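Local coordinates for protein tapirin (Caldicellulosiruptor kristjanssonii, PDB 6N2B) that probably binds cellulose and so helps this thermophilic bacterium adhere to plant biomass, through a calcium-containing C-terminal domain built on a beta-helix, at residues Gly226-Gly231 and Phe240-Val245; Asn246-Lys251 and Ile264-Ile269; Tyr207-Arg212 and Ile527-Lys532; Ser214-Tyr219 and Arg233-Gly238; Glu254-Gly259 and Gln273-Phe278. One frame throughout, in Å; residues are numbered along the deposited sequence.

Contact 1: Gly226-Gly231 and Phe240-Val245; sequences GSIYSG and FKAIGV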
# COMPACT_ATOMS: atom_id res chain seq x y z
N GLY A 226 8.97 1.43 5.49
CA GLY A 226 8.58 0.03 5.52
C GLY A 226 7.78 -0.35 4.29
O GLY A 226 7.71 0.36 3.29
N SER A 227 7.14 -1.51 4.38
CA SER A 227 6.32 -1.99 3.29
C SER A 227 4.95 -2.36 3.82
O SER A 227 4.72 -2.44 5.03
CB SER A 227 6.98 -3.17 2.59
OG SER A 227 8.25 -2.82 2.10
N ILE A 228 4.04 -2.59 2.88
CA ILE A 228 2.65 -2.87 3.14
C ILE A 228 2.31 -4.15 2.40
O ILE A 228 2.65 -4.30 1.22
CB ILE A 228 1.75 -1.72 2.64
CG1 ILE A 228 1.96 -0.47 3.49
CG2 ILE A 228 0.30 -2.12 2.62
CD1 ILE A 228 1.94 0.80 2.68
N TYR A 229 1.67 -5.08 3.10
CA TYR A 229 1.22 -6.34 2.52
C TYR A 229 -0.21 -6.59 2.96
O TYR A 229 -0.55 -6.36 4.13
CB TYR A 229 2.08 -7.54 2.96
CG TYR A 229 1.44 -8.87 2.59
CD1 TYR A 229 1.47 -9.32 1.27
CD2 TYR A 229 0.77 -9.64 3.53
CE1 TYR A 229 0.89 -10.51 0.91
CE2 TYR A 229 0.17 -10.83 3.18
CZ TYR A 229 0.23 -11.26 1.86
OH TYR A 229 -0.35 -12.45 1.47
N SER A 230 -1.02 -7.11 2.05
CA SER A 230 -2.31 -7.67 2.41
C SER A 230 -2.57 -8.94 1.61
O SER A 230 -2.31 -8.99 0.40
CB SER A 230 -3.45 -6.70 2.15
OG SER A 230 -4.61 -7.41 1.77
N GLY A 231 -3.12 -9.94 2.29
CA GLY A 231 -3.54 -11.17 1.63
C GLY A 231 -4.87 -11.09 0.92
O GLY A 231 -5.11 -11.87 -0.01
N PHE A 240 -5.42 8.83 2.77
CA PHE A 240 -4.45 7.77 2.97
C PHE A 240 -3.13 8.16 2.33
O PHE A 240 -3.09 8.55 1.16
CB PHE A 240 -4.96 6.45 2.39
CG PHE A 240 -3.96 5.35 2.46
CD1 PHE A 240 -3.82 4.60 3.62
CD2 PHE A 240 -3.13 5.07 1.39
CE1 PHE A 240 -2.88 3.58 3.69
CE2 PHE A 240 -2.20 4.07 1.46
CZ PHE A 240 -2.07 3.32 2.61
N LYS A 241 -2.03 8.07 3.08
CA LYS A 241 -0.72 8.48 2.59
C LYS A 241 0.33 7.42 2.90
O LYS A 241 0.43 6.93 4.03
CB LYS A 241 -0.30 9.82 3.19
CG LYS A 241 -1.02 10.98 2.57
CD LYS A 241 -0.95 12.20 3.46
CE LYS A 241 -1.02 13.48 2.67
NZ LYS A 241 -2.29 13.56 1.88
N ALA A 242 1.11 7.08 1.89
CA ALA A 242 2.28 6.23 2.04
C ALA A 242 3.50 7.06 1.63
O ALA A 242 3.67 7.38 0.45
CB ALA A 242 2.13 4.98 1.18
N ILE A 243 4.32 7.43 2.59
CA ILE A 243 5.49 8.28 2.32
C ILE A 243 6.75 7.44 2.48
O ILE A 243 7.05 6.97 3.58
CB ILE A 243 5.54 9.50 3.25
CG1 ILE A 243 4.24 10.30 3.16
CG2 ILE A 243 6.71 10.38 2.89
CD1 ILE A 243 4.16 11.39 4.21
N GLY A 244 7.49 7.28 1.39
CA GLY A 244 8.68 6.44 1.44
C GLY A 244 8.45 4.96 1.65
O GLY A 244 9.33 4.28 2.18
N VAL A 245 7.29 4.43 1.24
CA VAL A 245 7.03 3.00 1.33
C VAL A 245 7.84 2.26 0.27
O VAL A 245 7.88 2.65 -0.91
CB VAL A 245 5.53 2.71 1.17
CG1 VAL A 245 5.29 1.24 0.81
CG2 VAL A 245 4.79 3.05 2.45
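The carbonyl oxygen of Gly226 is approached from Val245 by backbone and side chain together. Val245 CA makes a bent CA-H...O contact with it, CA to O 3.4 Å and 133° at the hydrogen, and Val245 CG1 lies 3.6 Å from the same Gly226 O. One residue further on, Asn246 makes a backbone hydrogen bond with Gly226, although none joins 226-231 directly to 240-245. Beyond this polar point the contact is apolar. Ile228 CD1 reaches into the fork of Val245, 3.6 Å from its CG2 and 3.9 Å from its CG1, the two side chains crossing at about a right angle. The fork is presented by a Val245 rotamer with CG1 anti to the backbone N (chi1 162°). In the beta-helix this is the inside of a corner: the chain turns at Ile243 and Gly244, the latter with positive phi, and Val245 opens the next face. Ala242, on the strand before the corner, offers its CB to Ile228 CD1 more loosely, at 4.4 Å. Val223 and Leu248 also pack on Ile228, and Ile266 on Val245, within the same core. Ser227 points away from 240-245, its OG hydrogen-bonded to Glu206 OE2 and to Asn247 N.

Contact 2: Asn246-Lys251 and Ile264-Ile269; sequences NNLICK and IEIKEI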
# COMPACT_ATOMS: atom_id res chain seq x y z
N ASN A 246 8.50 1.18 0.68
CA ASN A 246 9.31 0.42 -0.26
C ASN A 246 8.46 -0.47 -1.17
O ASN A 246 8.54 -0.38 -2.40
CB ASN A 246 10.33 -0.42 0.51
CG ASN A 246 11.46 0.42 1.08
OD1 ASN A 246 11.90 1.39 0.46
ND2 ASN A 246 11.93 0.06 2.26
N ASN A 247 7.64 -1.33 -0.59
CA ASN A 247 6.76 -2.16 -1.40
C ASN A 247 5.33 -2.09 -0.88
O ASN A 247 5.10 -1.88 0.32
CB ASN A 247 7.25 -3.63 -1.44
CG ASN A 247 8.76 -3.75 -1.71
OD1 ASN A 247 9.23 -3.49 -2.82
ND2 ASN A 247 9.52 -4.16 -0.70
N LEU A 248 4.37 -2.24 -1.79
CA LEU A 248 2.97 -2.46 -1.44
C LEU A 248 2.54 -3.68 -2.23
O LEU A 248 2.29 -3.58 -3.43
CB LEU A 248 2.10 -1.25 -1.79
CG LEU A 248 0.65 -1.22 -1.30
CD1 LEU A 248 0.10 0.16 -1.45
CD2 LEU A 248 -0.28 -2.18 -2.05
N ILE A 249 2.43 -4.83 -1.57
CA ILE A 249 2.03 -6.07 -2.22
C ILE A 249 0.61 -6.44 -1.78
O ILE A 249 0.35 -6.61 -0.59
CB ILE A 249 2.99 -7.22 -1.90
CG1 ILE A 249 4.37 -6.93 -2.48
CG2 ILE A 249 2.39 -8.53 -2.40
CD1 ILE A 249 5.44 -7.86 -2.00
N CYS A 250 -0.29 -6.58 -2.74
CA CYS A 250 -1.64 -7.02 -2.44
C CYS A 250 -1.92 -8.30 -3.21
O CYS A 250 -1.92 -8.29 -4.45
CB CYS A 250 -2.69 -5.97 -2.79
SG CYS A 250 -4.35 -6.67 -2.58
N LYS A 251 -2.16 -9.39 -2.49
CA LYS A 251 -2.40 -10.66 -3.15
C LYS A 251 -3.88 -11.04 -3.19
O LYS A 251 -4.22 -12.13 -3.65
CB LYS A 251 -1.55 -11.74 -2.50
CG LYS A 251 -0.07 -11.51 -2.81
CD LYS A 251 0.75 -12.80 -2.83
CE LYS A 251 0.65 -13.57 -4.14
NZ LYS A 251 1.71 -14.62 -4.24
N ILE A 264 0.51 8.46 -2.51
CA ILE A 264 1.20 7.18 -2.35
C ILE A 264 2.56 7.23 -3.05
O ILE A 264 2.65 7.55 -4.24
CB ILE A 264 0.35 6.02 -2.87
CG1 ILE A 264 -0.84 5.80 -1.95
CG2 ILE A 264 1.13 4.75 -2.92
CD1 ILE A 264 -1.97 5.03 -2.62
N GLU A 265 3.62 6.90 -2.31
CA GLU A 265 4.98 6.80 -2.84
C GLU A 265 5.49 5.38 -2.69
O GLU A 265 5.62 4.89 -1.57
CB GLU A 265 5.93 7.75 -2.12
CG GLU A 265 5.76 9.18 -2.51
CD GLU A 265 6.32 10.11 -1.47
OE1 GLU A 265 7.35 9.76 -0.84
OE2 GLU A 265 5.72 11.19 -1.29
N ILE A 266 5.80 4.74 -3.81
CA ILE A 266 6.32 3.39 -3.81
C ILE A 266 7.72 3.41 -4.40
O ILE A 266 7.89 3.75 -5.57
CB ILE A 266 5.41 2.43 -4.58
CG1 ILE A 266 3.98 2.50 -4.03
CG2 ILE A 266 5.97 1.02 -4.45
CD1 ILE A 266 3.82 1.80 -2.67
N LYS A 267 8.71 3.03 -3.59
CA LYS A 267 10.10 3.14 -4.03
C LYS A 267 10.52 1.97 -4.89
O LYS A 267 11.37 2.14 -5.76
CB LYS A 267 11.02 3.24 -2.83
CG LYS A 267 10.91 4.59 -2.17
CD LYS A 267 11.45 4.54 -0.77
CE LYS A 267 12.96 4.41 -0.77
NZ LYS A 267 13.40 3.81 0.53
N GLU A 268 9.95 0.79 -4.67
CA GLU A 268 10.33 -0.38 -5.44
C GLU A 268 9.08 -0.92 -6.10
O GLU A 268 8.61 -0.36 -7.10
CB GLU A 268 11.08 -1.38 -4.55
CG GLU A 268 12.49 -0.90 -4.11
CD GLU A 268 13.37 -0.39 -5.27
OE1 GLU A 268 13.20 -0.87 -6.42
OE2 GLU A 268 14.26 0.48 -5.03
N ILE A 269 8.47 -2.00 -5.58
CA ILE A 269 7.43 -2.72 -6.30
C ILE A 269 6.07 -2.48 -5.65
O ILE A 269 5.90 -2.65 -4.44
CB ILE A 269 7.74 -4.23 -6.35
CG1 ILE A 269 8.91 -4.49 -7.30
CG2 ILE A 269 6.49 -5.01 -6.78
CD1 ILE A 269 9.92 -5.51 -6.80
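Asn246 meets the second segment through two oxygens. Its side-chain OD1 takes a hydrogen bond from Lys267 NZ at 2.8 Å, the ammonium lying in the amide carbonyl plane, while its backbone O receives Glu268 N at 2.9 Å. The Asn246 and Lys267 side chains run side by side and point the same way; the bend at chi3 of the lysine (72°) keeps CE as near Asn246 OD1 as CD is, both 3.4 Å. Next along, Asn247 uses its side chain as a substitute for a backbone acceptor: Ile269 N donates to Asn247 OD1 at 3.2 Å, meeting a lone pair, nearly straight at 167°. Leu248 N then returns to Ile269 O at 3.1 Å, so the N-H and C=O of Ile269 are both held by the other segment. These bonds tie successive coils of the parallel beta-helix together where each turns a corner, at Lys267 and Glu268 in the later one. On the inner side of the corner Ile266 packs with both branches, CD1 against Leu248 CB at 3.6 Å and CG2 against Asn246 O at 3.6 Å. Further out, Glu206 OE2 accepts from Asn246 ND2. Helix 408-413 covers Ile269 through Phe408 and Ile412.

Contact 3: Tyr207-Arg212 and Ile527-Lys532; sequences YAVYSR and IELIYK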
# COMPACT_ATOMS: atom_id res chain seq x y z
N TYR A 207 7.81 -5.09 6.94
CA TYR A 207 6.51 -4.48 6.73
C TYR A 207 6.13 -3.53 7.87
O TYR A 207 6.33 -3.85 9.05
CB TYR A 207 5.45 -5.57 6.50
CG TYR A 207 5.65 -6.09 5.10
CD1 TYR A 207 6.65 -7.03 4.82
CD2 TYR A 207 4.93 -5.56 4.04
CE1 TYR A 207 6.87 -7.47 3.53
CE2 TYR A 207 5.14 -5.99 2.74
CZ TYR A 207 6.12 -6.94 2.49
OH TYR A 207 6.32 -7.34 1.18
N ALA A 208 5.67 -2.34 7.49
CA ALA A 208 4.98 -1.47 8.44
C ALA A 208 3.58 -2.00 8.71
O ALA A 208 3.10 -1.99 9.85
CB ALA A 208 4.95 -0.04 7.92
N VAL A 209 2.92 -2.50 7.67
CA VAL A 209 1.62 -3.15 7.79
C VAL A 209 1.72 -4.50 7.11
O VAL A 209 1.93 -4.57 5.89
CB VAL A 209 0.49 -2.30 7.18
CG1 VAL A 209 -0.85 -2.99 7.35
CG2 VAL A 209 0.44 -0.95 7.82
N TYR A 210 1.58 -5.57 7.87
CA TYR A 210 1.45 -6.91 7.32
C TYR A 210 0.07 -7.41 7.69
O TYR A 210 -0.22 -7.62 8.88
CB TYR A 210 2.53 -7.85 7.86
CG TYR A 210 2.54 -9.20 7.19
CD1 TYR A 210 1.69 -10.21 7.63
CD2 TYR A 210 3.39 -9.48 6.13
CE1 TYR A 210 1.69 -11.45 7.03
CE2 TYR A 210 3.40 -10.72 5.51
CZ TYR A 210 2.55 -11.70 5.97
OH TYR A 210 2.55 -12.95 5.37
N SER A 211 -0.79 -7.60 6.70
CA SER A 211 -2.15 -8.06 6.94
C SER A 211 -2.34 -9.40 6.25
O SER A 211 -2.30 -9.49 5.01
CB SER A 211 -3.16 -7.04 6.43
OG SER A 211 -3.21 -5.92 7.29
N ARG A 212 -2.55 -10.45 7.05
CA ARG A 212 -2.81 -11.77 6.48
C ARG A 212 -4.14 -11.78 5.74
O ARG A 212 -4.26 -12.38 4.66
CB ARG A 212 -2.80 -12.82 7.60
CG ARG A 212 -3.06 -14.24 7.12
CD ARG A 212 -2.55 -15.27 8.12
NE ARG A 212 -3.67 -15.96 8.77
CZ ARG A 212 -4.40 -16.91 8.20
NH1 ARG A 212 -4.14 -17.34 6.97
NH2 ARG A 212 -5.40 -17.46 8.89
N ILE A 527 -3.75 8.59 12.30
CA ILE A 527 -2.62 7.75 12.64
C ILE A 527 -1.44 8.16 11.77
O ILE A 527 -1.59 8.33 10.56
CB ILE A 527 -2.94 6.26 12.44
CG1 ILE A 527 -4.30 5.92 13.04
CG2 ILE A 527 -1.82 5.40 12.99
CD1 ILE A 527 -4.27 5.66 14.49
N GLU A 528 -0.28 8.30 12.38
CA GLU A 528 0.98 8.43 11.65
C GLU A 528 1.80 7.23 12.09
O GLU A 528 2.37 7.24 13.18
CB GLU A 528 1.66 9.75 11.98
CG GLU A 528 3.16 9.84 11.68
CD GLU A 528 3.45 10.49 10.34
OE1 GLU A 528 2.58 11.28 9.86
OE2 GLU A 528 4.54 10.22 9.77
N LEU A 529 1.82 6.18 11.27
CA LEU A 529 2.58 4.96 11.57
C LEU A 529 3.95 5.05 10.92
O LEU A 529 4.08 4.97 9.69
CB LEU A 529 1.83 3.72 11.08
CG LEU A 529 2.64 2.42 11.06
CD1 LEU A 529 3.02 2.04 12.46
CD2 LEU A 529 1.87 1.29 10.44
N ILE A 530 4.99 5.22 11.72
CA ILE A 530 6.36 5.35 11.22
C ILE A 530 7.04 3.99 11.37
O ILE A 530 7.29 3.55 12.49
CB ILE A 530 7.13 6.44 11.98
CG1 ILE A 530 6.34 7.74 12.02
CG2 ILE A 530 8.50 6.66 11.35
CD1 ILE A 530 7.18 8.93 12.47
N TYR A 531 7.36 3.35 10.26
CA TYR A 531 7.98 2.03 10.34
C TYR A 531 9.32 2.10 11.06
O TYR A 531 10.14 2.99 10.81
CB TYR A 531 8.15 1.43 8.93
CG TYR A 531 9.09 0.24 8.87
CD1 TYR A 531 8.66 -1.03 9.25
CD2 TYR A 531 10.41 0.39 8.44
CE1 TYR A 531 9.52 -2.11 9.20
CE2 TYR A 531 11.27 -0.67 8.38
CZ TYR A 531 10.83 -1.92 8.77
OH TYR A 531 11.70 -3.00 8.72
N LYS A 532 9.53 1.18 12.00
CA LYS A 532 10.83 0.99 12.65
C LYS A 532 11.05 -0.50 12.82
O LYS A 532 10.27 -1.17 13.50
CB LYS A 532 10.90 1.70 14.01
CG LYS A 532 10.81 3.23 13.95
CD LYS A 532 12.14 3.88 13.56
CE LYS A 532 11.98 5.39 13.34
NZ LYS A 532 13.28 6.14 13.15
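Ala208 is a small knob between Tyr531 and Leu529, its CB 3.7 Å from Tyr531 CB and 4.2 Å from Leu529 CD2. That leucine methyl fills the notch beside the alanine, touching Ala208 O at 3.6 Å and Val209 CG2 at 3.7 Å. With CG anti to the backbone N (chi1 165°), Tyr531 carries its ring past Ala208 to the preceding peptide, and the ring edge faces Tyr207 O, which is 3.6 Å from CE1. The hydroxyl goes on to a hydrogen bond with Phe205 O. An alanine at Tyr531 keeps the CB contact with Ala208 but would probably open a gap beside the Tyr207 carbonyl and leave Phe205 O without its hydroxyl partner. Between these two segments the corner of the beta-helix meets 526-531 by packing, without a hydrogen bond. Strand 207-211 pairs instead with 227-230 and 510-513, strand 526-531 with 221-224 and 504-508, and Val223 and Phe221 of 221-224 pack on Ala208 and Leu529 respectively.

Contact 4: Ser214-Tyr219 and Arg233-Gly238; sequences SFLPNY and RIQTQG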
# COMPACT_ATOMS: atom_id res chain seq x y z
N SER A 214 -7.55 -8.87 5.08
CA SER A 214 -7.73 -7.56 4.48
C SER A 214 -7.12 -6.47 5.38
O SER A 214 -6.72 -6.72 6.52
CB SER A 214 -9.21 -7.28 4.27
OG SER A 214 -9.77 -6.73 5.46
N PHE A 215 -7.07 -5.25 4.84
CA PHE A 215 -6.49 -4.10 5.53
C PHE A 215 -7.33 -2.88 5.18
O PHE A 215 -7.23 -2.34 4.08
CB PHE A 215 -5.03 -3.87 5.15
CG PHE A 215 -4.48 -2.58 5.66
CD1 PHE A 215 -4.57 -2.25 7.00
CD2 PHE A 215 -3.86 -1.69 4.81
CE1 PHE A 215 -4.05 -1.07 7.47
CE2 PHE A 215 -3.35 -0.50 5.27
CZ PHE A 215 -3.44 -0.19 6.60
N LEU A 216 -8.17 -2.46 6.12
CA LEU A 216 -9.04 -1.30 5.92
C LEU A 216 -8.67 -0.24 6.93
O LEU A 216 -9.23 -0.20 8.04
CB LEU A 216 -10.51 -1.69 6.04
CG LEU A 216 -10.85 -2.94 5.22
CD1 LEU A 216 -11.92 -3.83 5.88
CD2 LEU A 216 -11.24 -2.56 3.83
N PRO A 217 -7.75 0.66 6.58
CA PRO A 217 -7.33 1.70 7.52
C PRO A 217 -8.40 2.76 7.69
O PRO A 217 -9.34 2.89 6.90
CB PRO A 217 -6.07 2.29 6.86
CG PRO A 217 -6.29 2.10 5.42
CD PRO A 217 -7.05 0.77 5.29
N ASN A 218 -8.23 3.52 8.76
CA ASN A 218 -9.09 4.64 9.06
C ASN A 218 -8.80 5.81 8.13
O ASN A 218 -7.72 5.93 7.54
CB ASN A 218 -8.88 5.08 10.50
CG ASN A 218 -7.41 5.32 10.80
OD1 ASN A 218 -6.64 4.38 10.91
ND2 ASN A 218 -7.01 6.58 10.89
N TYR A 219 -9.78 6.70 8.04
CA TYR A 219 -9.56 8.02 7.47
C TYR A 219 -8.39 8.73 8.15
O TYR A 219 -8.29 8.74 9.38
CB TYR A 219 -10.84 8.84 7.66
CG TYR A 219 -10.78 10.24 7.13
CD1 TYR A 219 -10.87 10.49 5.77
CD2 TYR A 219 -10.67 11.33 8.00
CE1 TYR A 219 -10.85 11.77 5.28
CE2 TYR A 219 -10.65 12.61 7.53
CZ TYR A 219 -10.73 12.84 6.16
OH TYR A 219 -10.70 14.13 5.66
N ARG A 233 -8.30 -7.86 0.50
CA ARG A 233 -8.59 -6.53 -0.01
C ARG A 233 -7.89 -5.43 0.79
O ARG A 233 -7.75 -5.52 2.02
CB ARG A 233 -10.10 -6.27 0.02
CG ARG A 233 -10.90 -7.03 -1.02
CD ARG A 233 -12.42 -6.78 -0.85
NE ARG A 233 -12.80 -5.36 -0.78
CZ ARG A 233 -13.02 -4.69 0.36
NH1 ARG A 233 -13.37 -3.40 0.32
NH2 ARG A 233 -12.89 -5.29 1.55
N ILE A 234 -7.47 -4.38 0.09
CA ILE A 234 -7.10 -3.10 0.71
C ILE A 234 -8.12 -2.07 0.25
O ILE A 234 -8.37 -1.92 -0.95
CB ILE A 234 -5.68 -2.65 0.34
CG1 ILE A 234 -4.63 -3.59 0.94
CG2 ILE A 234 -5.44 -1.21 0.80
CD1 ILE A 234 -3.21 -3.32 0.47
N GLN A 235 -8.71 -1.37 1.21
CA GLN A 235 -9.67 -0.31 0.92
C GLN A 235 -9.43 0.83 1.89
O GLN A 235 -9.57 0.66 3.11
CB GLN A 235 -11.10 -0.83 1.02
CG GLN A 235 -12.14 0.27 1.06
CD GLN A 235 -13.57 -0.27 1.07
OE1 GLN A 235 -14.27 -0.21 0.06
NE2 GLN A 235 -13.99 -0.81 2.21
N THR A 236 -9.08 1.99 1.34
CA THR A 236 -8.76 3.18 2.11
C THR A 236 -9.88 4.20 1.92
O THR A 236 -10.34 4.42 0.80
CB THR A 236 -7.43 3.76 1.65
OG1 THR A 236 -7.52 4.20 0.29
CG2 THR A 236 -6.33 2.71 1.77
N GLN A 237 -10.30 4.82 3.03
CA GLN A 237 -11.47 5.69 3.04
C GLN A 237 -11.12 7.18 3.09
O GLN A 237 -11.85 7.97 3.68
CB GLN A 237 -12.39 5.32 4.20
CG GLN A 237 -11.74 5.36 5.57
CD GLN A 237 -12.71 5.02 6.71
OE1 GLN A 237 -12.40 4.21 7.59
NE2 GLN A 237 -13.90 5.65 6.70
N GLY A 238 -10.02 7.58 2.48
CA GLY A 238 -9.72 8.99 2.37
C GLY A 238 -8.49 9.36 3.18
O GLY A 238 -8.19 8.76 4.22
O HOH W 1 -10.80 1.74 5.10
O HOH W 2 -8.16 5.55 4.76
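Phe215 N donates to Arg233 O at 2.9 Å, nearly along the C=O axis, and a weak return bond runs from Gln235 N to Phe215 O. The segments run 3° apart end to end; past the Phe215-Ile234 bridge, waters link backbone groups not directly bonded. One water donates to both Pro217 O and Gln235 O, 2.6 Å from each; a second accepts from Gln237 N at 2.8 Å and donates to Asn218 O. Segment 214-219 continues one face of the beta-helix beyond strand 234-236, the edge of an eight-stranded parallel sheet, and its Phe215 and Asn218 lean on Ile520 of strand 520-522. Arg233 NE is paired with Glu254 OE1, while its guanidinium end passes Leu216 CD2, which also rests against Gln235 CB. Pro217 packs twice: CG on Thr236 CG2 at 3.7 Å, and CD over the centre of the Phe215 ring, 3.8 Å above its plane. At the far end the Tyr219 ring turns an edge to Gln237 O, 3.4 Å from CD1.

Contact 5: Glu254-Gly259 and Gln273-Phe278; sequences EVIVNG and QNKLVF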
# COMPACT_ATOMS: atom_id res chain seq x y z
N GLU A 254 -8.84 -6.82 -4.79
CA GLU A 254 -8.97 -5.39 -5.07
C GLU A 254 -8.00 -4.61 -4.20
O GLU A 254 -7.63 -5.06 -3.12
CB GLU A 254 -10.38 -4.80 -4.80
CG GLU A 254 -11.60 -5.72 -4.98
CD GLU A 254 -12.92 -5.06 -4.54
OE1 GLU A 254 -13.46 -5.42 -3.46
OE2 GLU A 254 -13.42 -4.18 -5.28
N VAL A 255 -7.60 -3.44 -4.71
CA VAL A 255 -7.07 -2.35 -3.90
C VAL A 255 -7.88 -1.14 -4.29
O VAL A 255 -7.76 -0.65 -5.41
CB VAL A 255 -5.58 -2.10 -4.13
CG1 VAL A 255 -5.13 -0.90 -3.28
CG2 VAL A 255 -4.76 -3.32 -3.77
N ILE A 256 -8.72 -0.67 -3.38
CA ILE A 256 -9.64 0.42 -3.67
C ILE A 256 -9.21 1.61 -2.84
O ILE A 256 -9.30 1.58 -1.60
CB ILE A 256 -11.09 0.04 -3.36
CG1 ILE A 256 -11.43 -1.34 -3.95
CG2 ILE A 256 -12.02 1.15 -3.82
CD1 ILE A 256 -11.52 -1.41 -5.48
N VAL A 257 -8.76 2.66 -3.50
CA VAL A 257 -8.40 3.92 -2.85
C VAL A 257 -9.54 4.90 -3.08
O VAL A 257 -9.79 5.32 -4.21
CB VAL A 257 -7.06 4.46 -3.38
CG1 VAL A 257 -6.78 5.84 -2.80
CG2 VAL A 257 -5.93 3.48 -3.06
N ASN A 258 -10.26 5.26 -2.01
CA ASN A 258 -11.42 6.14 -2.09
C ASN A 258 -11.09 7.53 -1.58
O ASN A 258 -10.09 7.74 -0.88
CB ASN A 258 -12.59 5.57 -1.28
CG ASN A 258 -13.23 4.36 -1.95
OD1 ASN A 258 -13.29 4.25 -3.17
ND2 ASN A 258 -13.71 3.43 -1.13
N GLY A 259 -11.95 8.49 -1.93
CA GLY A 259 -11.82 9.86 -1.47
C GLY A 259 -10.63 10.59 -2.08
O GLY A 259 -9.99 10.12 -3.02
N GLN A 273 -2.36 -7.96 -7.37
CA GLN A 273 -2.73 -9.28 -7.87
C GLN A 273 -3.82 -9.22 -8.93
O GLN A 273 -3.72 -9.89 -9.97
CB GLN A 273 -3.18 -10.16 -6.70
CG GLN A 273 -3.90 -11.43 -7.11
CD GLN A 273 -2.94 -12.47 -7.62
OE1 GLN A 273 -1.76 -12.48 -7.26
NE2 GLN A 273 -3.43 -13.36 -8.47
N ASN A 274 -4.88 -8.45 -8.70
CA ASN A 274 -5.98 -8.37 -9.66
C ASN A 274 -6.25 -6.95 -10.14
O ASN A 274 -5.96 -6.64 -11.31
CB ASN A 274 -7.24 -9.00 -9.09
CG ASN A 274 -8.41 -8.92 -10.05
OD1 ASN A 274 -8.36 -9.48 -11.15
ND2 ASN A 274 -9.46 -8.20 -9.65
N LYS A 275 -6.80 -6.07 -9.30
CA LYS A 275 -7.29 -4.77 -9.74
C LYS A 275 -6.89 -3.67 -8.75
O LYS A 275 -6.84 -3.90 -7.53
CB LYS A 275 -8.83 -4.82 -9.95
CG LYS A 275 -9.66 -3.72 -9.29
CD LYS A 275 -11.17 -3.92 -9.52
CE LYS A 275 -11.83 -4.76 -8.41
NZ LYS A 275 -13.32 -4.81 -8.52
N LEU A 276 -6.58 -2.48 -9.28
CA LEU A 276 -6.31 -1.29 -8.48
C LEU A 276 -7.23 -0.17 -8.97
O LEU A 276 -7.38 0.03 -10.18
CB LEU A 276 -4.84 -0.86 -8.59
CG LEU A 276 -4.41 0.52 -8.09
CD1 LEU A 276 -4.81 0.73 -6.63
CD2 LEU A 276 -2.90 0.70 -8.25
N VAL A 277 -7.86 0.54 -8.05
CA VAL A 277 -8.84 1.55 -8.42
C VAL A 277 -8.63 2.77 -7.53
O VAL A 277 -8.82 2.69 -6.32
CB VAL A 277 -10.29 1.04 -8.30
CG1 VAL A 277 -11.26 2.10 -8.77
CG2 VAL A 277 -10.48 -0.22 -9.10
N PHE A 278 -8.24 3.89 -8.13
CA PHE A 278 -8.39 5.19 -7.50
C PHE A 278 -9.76 5.72 -7.88
O PHE A 278 -10.01 6.02 -9.05
CB PHE A 278 -7.30 6.15 -7.94
CG PHE A 278 -5.99 5.88 -7.31
CD1 PHE A 278 -5.16 4.89 -7.80
CD2 PHE A 278 -5.57 6.61 -6.21
CE1 PHE A 278 -3.94 4.63 -7.21
CE2 PHE A 278 -4.35 6.37 -5.62
CZ PHE A 278 -3.53 5.37 -6.13
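Val257 N donates to Val277 O at 2.8 Å, close to straight at 167°, within a parallel pairing on one face of the beta-helix: strands 254-257 and 275-278 have axes 7° apart and 4.8 Å at closest approach. The other backbone hydrogen bonds alternate in direction, Val277 N to Val255 O at 2.9 Å and Val255 N to Lys275 O at 3.0 Å. The charged interaction is that of Glu254 with Lys275, whose side chains run side by side in the same direction; OE2 meets NZ at 3.3 Å in a salt bridge whose hydrogen bond is weak. Glu254 OE1 is held by Arg233 NE, so the carboxylate has partners from the coils on both sides, Arg233 and, weakly, Lys275. An alanine at Glu254 would probably leave the lysine and arginine charges without their shared mate. Apolar pairs occupy both faces. Beside the salt bridge Ile256 CD1 lies 3.9 Å from Val277 CB; on the face of Val255 and Val257, Val255 CG1 touches Leu276 CD1 at 3.7 Å. Phe278, whose ring also meets Tyr309 edge-to-face, receives a CH-pi contact over one face from Val257 CB, 4.2 Å from the ring centroid and 26° off its normal.

All five contacts lie on adjoining coils of one beta-helix, away from the calcium site formed by Asp429, Val431, Ala433, Leu436 and Glu465. Contacts 1 and 2 share strand 240-250, with centres 6 Å apart; across them Glu265 N probably bonds to Ala242 O and Lys267 N to Val245 O. Contact 3 joins contact 1 through Tyr229 N and Val209 O, 2.8 Å apart, and encloses the other four along the chain. Contacts 4 and 5 follow each other on a different face, their centres 10 Å apart and Ile234 O 2.8 Å from Ile256 N. Ile234 CD1 packs on Leu248 CD2, bringing contact 4 to contact 2 through the core. Contacts 3 and 5 are furthest apart, centres about 19 Å.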